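Local coordinates for monomethylamine corrinoid protein 1 (Methanosarcina barkeri, PDB 3EZX) that carries methyl groups on a bound corrinoid cofactor between the methyltransferases MtmB and MtbA during methanogenesis from monomethylamine, at residues A[70-75]-A[105-110]; A[36-41]-A[76-81]. All coordinates share one frame; numbering follows the deposited sequence.

Contact 1: residues A[70-75]-A[105-110]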
# COMPACT_ATOMS: atom_id res chain seq x y z
N ALA A 70 2.63 0.81 15.65
CA ALA A 70 3.22 -0.50 15.89
C ALA A 70 3.60 -1.14 14.56
O ALA A 70 4.67 -1.76 14.44
CB ALA A 70 2.25 -1.39 16.63
N MET A 71 2.74 -1.00 13.55
CA MET A 71 3.03 -1.59 12.26
C MET A 71 4.02 -0.77 11.44
O MET A 71 4.78 -1.31 10.64
CB MET A 71 1.76 -1.81 11.44
CG MET A 71 1.96 -2.92 10.41
SD MET A 71 0.63 -3.22 9.28
CE MET A 71 -0.33 -4.31 10.24
N SER A 72 4.03 0.55 11.63
CA SER A 72 4.97 1.39 10.91
C SER A 72 6.39 1.08 11.38
O SER A 72 7.33 1.04 10.59
CB SER A 72 4.65 2.87 11.15
OG SER A 72 3.30 3.14 10.80
N ASN A 73 6.53 0.85 12.68
CA ASN A 73 7.84 0.52 13.23
C ASN A 73 8.27 -0.85 12.72
O ASN A 73 9.46 -1.09 12.50
CB ASN A 73 7.79 0.52 14.76
CG ASN A 73 7.83 1.92 15.36
OD1 ASN A 73 7.81 2.08 16.58
ND2 ASN A 73 7.89 2.93 14.50
N ALA A 74 7.31 -1.75 12.53
CA ALA A 74 7.60 -3.08 12.04
C ALA A 74 8.10 -3.00 10.60
O ALA A 74 9.00 -3.74 10.19
CB ALA A 74 6.34 -3.94 12.10
N MET A 75 7.52 -2.07 9.84
CA MET A 75 7.88 -1.87 8.45
C MET A 75 9.29 -1.33 8.27
O MET A 75 9.94 -1.59 7.25
CB MET A 75 6.86 -0.95 7.78
CG MET A 75 5.50 -1.60 7.59
SD MET A 75 5.51 -2.82 6.27
CE MET A 75 6.23 -4.20 7.09
N HIS A 105 -3.24 7.64 5.37
CA HIS A 105 -2.95 6.23 5.61
C HIS A 105 -1.84 5.91 4.63
O HIS A 105 -2.04 6.03 3.42
CB HIS A 105 -4.18 5.36 5.31
CG HIS A 105 -5.34 5.57 6.24
ND1 HIS A 105 -6.25 6.60 6.13
CD2 HIS A 105 -5.74 4.85 7.32
CE1 HIS A 105 -7.15 6.47 7.12
NE2 HIS A 105 -6.89 5.42 7.87
N ASP A 106 -0.68 5.50 5.12
CA ASP A 106 0.42 5.20 4.23
C ASP A 106 1.05 3.82 4.38
O ASP A 106 1.88 3.42 3.57
CB ASP A 106 1.50 6.28 4.36
CG ASP A 106 2.22 6.24 5.70
OD1 ASP A 106 1.73 5.55 6.62
OD2 ASP A 106 3.27 6.89 5.83
N ILE A 107 0.66 3.08 5.41
CA ILE A 107 1.23 1.74 5.61
C ILE A 107 1.09 0.87 4.36
O ILE A 107 2.07 0.33 3.86
CB ILE A 107 0.58 1.04 6.81
CG1 ILE A 107 0.92 1.81 8.09
CG2 ILE A 107 1.06 -0.40 6.92
CD1 ILE A 107 0.33 1.25 9.35
N GLY A 108 -0.14 0.75 3.85
CA GLY A 108 -0.37 -0.04 2.66
C GLY A 108 0.28 0.58 1.44
O GLY A 108 0.81 -0.11 0.57
N HIS A 109 0.23 1.90 1.38
CA HIS A 109 0.84 2.63 0.27
C HIS A 109 2.34 2.35 0.26
O HIS A 109 2.90 2.02 -0.79
CB HIS A 109 0.60 4.14 0.44
CG HIS A 109 1.54 5.01 -0.33
ND1 HIS A 109 1.50 5.12 -1.71
CD2 HIS A 109 2.57 5.79 0.08
CE1 HIS A 109 2.46 5.92 -2.10
NE2 HIS A 109 3.13 6.34 -1.04
N ARG A 110 2.99 2.48 1.42
CA ARG A 110 4.43 2.25 1.52
C ARG A 110 4.81 0.81 1.20
O ARG A 110 5.89 0.56 0.65
CB ARG A 110 4.93 2.58 2.92
CG ARG A 110 5.20 4.06 3.16
CD ARG A 110 6.11 4.30 4.37
NE ARG A 110 6.54 5.70 4.45
CZ ARG A 110 7.42 6.17 5.32
NH1 ARG A 110 7.98 5.37 6.22
NH2 ARG A 110 7.74 7.46 5.30
O HOH W 1 4.00 4.14 7.60
O HOH W 2 7.19 2.76 7.77

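Contact 2: residues A[36-41]-A[76-81]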
# COMPACT_ATOMS: atom_id res chain seq x y z
N LEU A 36 7.71 -11.02 4.08
CA LEU A 36 6.34 -10.93 3.59
C LEU A 36 5.37 -11.85 4.35
O LEU A 36 4.19 -11.53 4.50
CB LEU A 36 6.30 -11.23 2.10
CG LEU A 36 5.22 -10.54 1.26
CD1 LEU A 36 5.23 -9.03 1.47
CD2 LEU A 36 5.48 -10.88 -0.20
N ASP A 37 5.87 -12.97 4.84
CA ASP A 37 5.03 -13.89 5.60
C ASP A 37 4.76 -13.30 6.97
O ASP A 37 3.70 -13.49 7.55
CB ASP A 37 5.70 -15.26 5.73
CG ASP A 37 5.62 -16.06 4.45
OD1 ASP A 37 6.06 -15.55 3.41
OD2 ASP A 37 5.12 -17.21 4.50
N ILE A 38 5.75 -12.57 7.49
CA ILE A 38 5.64 -11.90 8.78
C ILE A 38 4.49 -10.90 8.68
O ILE A 38 3.72 -10.73 9.63
CB ILE A 38 6.94 -11.14 9.12
CG1 ILE A 38 8.08 -12.14 9.34
CG2 ILE A 38 6.73 -10.28 10.35
CD1 ILE A 38 9.42 -11.47 9.61
N ILE A 39 4.38 -10.25 7.53
CA ILE A 39 3.33 -9.27 7.30
C ILE A 39 1.96 -9.92 7.09
O ILE A 39 1.04 -9.73 7.88
CB ILE A 39 3.63 -8.39 6.07
CG1 ILE A 39 4.88 -7.55 6.33
CG2 ILE A 39 2.45 -7.48 5.75
CD1 ILE A 39 5.29 -6.71 5.15
N THR A 40 1.84 -10.71 6.02
CA THR A 40 0.57 -11.35 5.69
C THR A 40 0.06 -12.39 6.68
O THR A 40 -1.15 -12.54 6.83
CB THR A 40 0.63 -11.99 4.29
OG1 THR A 40 1.45 -13.17 4.32
CG2 THR A 40 1.21 -11.00 3.28
N LYS A 41 0.95 -13.12 7.35
CA LYS A 41 0.49 -14.13 8.30
C LYS A 41 0.54 -13.68 9.76
O LYS A 41 0.06 -14.40 10.65
CB LYS A 41 1.29 -15.42 8.13
CG LYS A 41 0.91 -16.19 6.87
CD LYS A 41 1.78 -17.43 6.69
CE LYS A 41 1.43 -18.15 5.39
NZ LYS A 41 2.34 -19.29 5.11
N GLU A 76 9.77 -0.59 9.26
CA GLU A 76 11.12 -0.04 9.19
C GLU A 76 12.13 -1.18 9.25
O GLU A 76 13.24 -1.07 8.73
CB GLU A 76 11.36 0.94 10.35
CG GLU A 76 10.39 2.10 10.37
CD GLU A 76 10.79 3.15 11.39
OE1 GLU A 76 11.13 2.77 12.53
OE2 GLU A 76 10.76 4.35 11.05
N VAL A 77 11.74 -2.28 9.88
CA VAL A 77 12.63 -3.43 9.99
C VAL A 77 12.50 -4.37 8.80
O VAL A 77 13.47 -5.00 8.40
CB VAL A 77 12.36 -4.23 11.28
CG1 VAL A 77 13.30 -5.42 11.36
CG2 VAL A 77 12.56 -3.33 12.50
N LEU A 78 11.30 -4.46 8.23
CA LEU A 78 11.06 -5.35 7.09
C LEU A 78 11.30 -4.73 5.71
O LEU A 78 11.72 -5.43 4.79
CB LEU A 78 9.63 -5.91 7.15
CG LEU A 78 9.19 -6.60 8.45
CD1 LEU A 78 7.74 -7.01 8.32
CD2 LEU A 78 10.06 -7.81 8.74
N THR A 79 11.03 -3.43 5.56
CA THR A 79 11.22 -2.76 4.27
C THR A 79 12.59 -3.07 3.67
O THR A 79 12.69 -3.51 2.53
CB THR A 79 11.06 -1.23 4.39
OG1 THR A 79 9.67 -0.91 4.57
CG2 THR A 79 11.57 -0.54 3.14
N PRO A 80 13.67 -2.81 4.43
CA PRO A 80 14.99 -3.10 3.88
C PRO A 80 15.12 -4.57 3.49
O PRO A 80 15.75 -4.91 2.49
CB PRO A 80 15.93 -2.69 5.01
CG PRO A 80 15.09 -2.84 6.24
CD PRO A 80 13.78 -2.28 5.80
N GLU A 81 14.50 -5.44 4.28
CA GLU A 81 14.54 -6.87 4.01
C GLU A 81 13.81 -7.16 2.70
O GLU A 81 14.18 -8.07 1.96
CB GLU A 81 13.88 -7.64 5.15
CG GLU A 81 14.34 -9.07 5.28
CD GLU A 81 15.82 -9.17 5.57
OE1 GLU A 81 16.29 -8.47 6.49
OE2 GLU A 81 16.52 -9.94 4.87

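Contact 1: residues A[70-75]-A[105-110]
Ile107 reaches from the first turn of helix 107-118 to helix 61-82, where Met71 and Ser72 receive its two branches. CG2 lies 3.7 Å from Met71 SD, the two side chains crossing at about a right angle, while CD1 sits 3.8 Å from Ser72 OG and also nears Met71 CB. With CG1 beside the backbone N (chi1 -65°), CG2 is turned to the sulfur and the ethyl arm to Ser72 and Met71 CB. The Ser72 hydroxyl is hydrogen-bonded to Gly68 O, one turn back, and meets Ile107 only by van der Waals contact. Beside Ile107, water does the polar bridging: one molecule donates to Asp106 OD1 at 2.8 Å and, weakly, to Ser72 OG; another accepts from Arg110 NH1 at 3.1 Å and gives a weak bond to Ser72 O. Met71 is backed by Leu43 and Met47 of helix 35-55. An alanine in place of Ile107 is likely to leave Met71 SD and Ser72 without their apolar partner and to open a gap beside the corrinoid. Nearby, Asp106 OD1 bonds the cofactor and His105 NE2 ligates cobalt. Direct touch between the segments is van der Waals, made by Ile107; Asp106 and Arg110 reach across through water.

Contact 2: residues A[36-41]-A[76-81]
Ile38 and Ile39 meet Leu78 where two helical segments, 36-41 and 76-81, face each other; CA of Leu78 stands 8.7 Å from CA of Ile39, a separation bridged entirely by side chains. Both backbones depart from a regular helix. Segment 36-41 widens into a pi-type turn at 39-41, and segment 76-81 is kinked at its end, where Pro80 has no N-H to give and the N of Glu81 also lacks a bond to the preceding turn. The regular bond from Thr40 N to Leu36 O, 2.9 Å, is joined by one from Thr40 OG1 to Leu36 O at 3.2 Å, with the hydroxyl tilted 29° out of the carbonyl plane and the amide arriving from the other face. A salt bridge from Lys41 NZ to Asp37 OD2 runs along the same helix, turned from the partner segment.

Leu78 carries the contact from its side, with its fork set against the two isoleucines. CD1 rests 3.5 Å from CG1 of Ile39, whose chain slides past the leucine in the opposite direction, and 4.0 Å from CG2 of Ile38. CD2 instead takes the delta methyl of Ile38, with Ile38 CD1 to Leu78 CD2 at 3.8 Å. Holding CG anti to the carbonyl carbon (chi1 -53°) aims the leucine fork at this pair. Outside the two segments, Ala28 and Leu29 of helix 20-30 cover Ile38, Leu111 of helix 107-118 touches Ile39, and Leu43 and Ala35 touch Leu78. Such wholly aliphatic packing between helices 35-55 and 61-82 belongs to the core of the N-terminal helical bundle that precedes the Rossmann-like domain in corrinoid proteins of this family.

Overall arrangement
Helix 61-82 serves both contacts, offering 70-75 to the Rossmann-like domain and 76-81 to its bundle neighbour, helix 35-55. The contact centres lie 10 Å apart and join directly, Met75 CE of contact 1 packing on Ile39 CD1 of contact 2. Contact 1 borders the corrinoid: the side chain of Ile107 is about 3 Å from the bound 5-hydroxybenzimidazolylcobamide (HCB) at nearest atoms, whereas the side chain of Ile39 in contact 2 is about 6 Å from the bound HCB. Asp103, His105 and Gly108 fit the Asp-x-His-x-x-Gly motif of cobalamin-binding domains, in which Asp103 OD1 bonds His105 ND1 behind the cobalt ligand. Contact 2 lies within the bundle, while contact 1 links that bundle to the cofactor-binding domain.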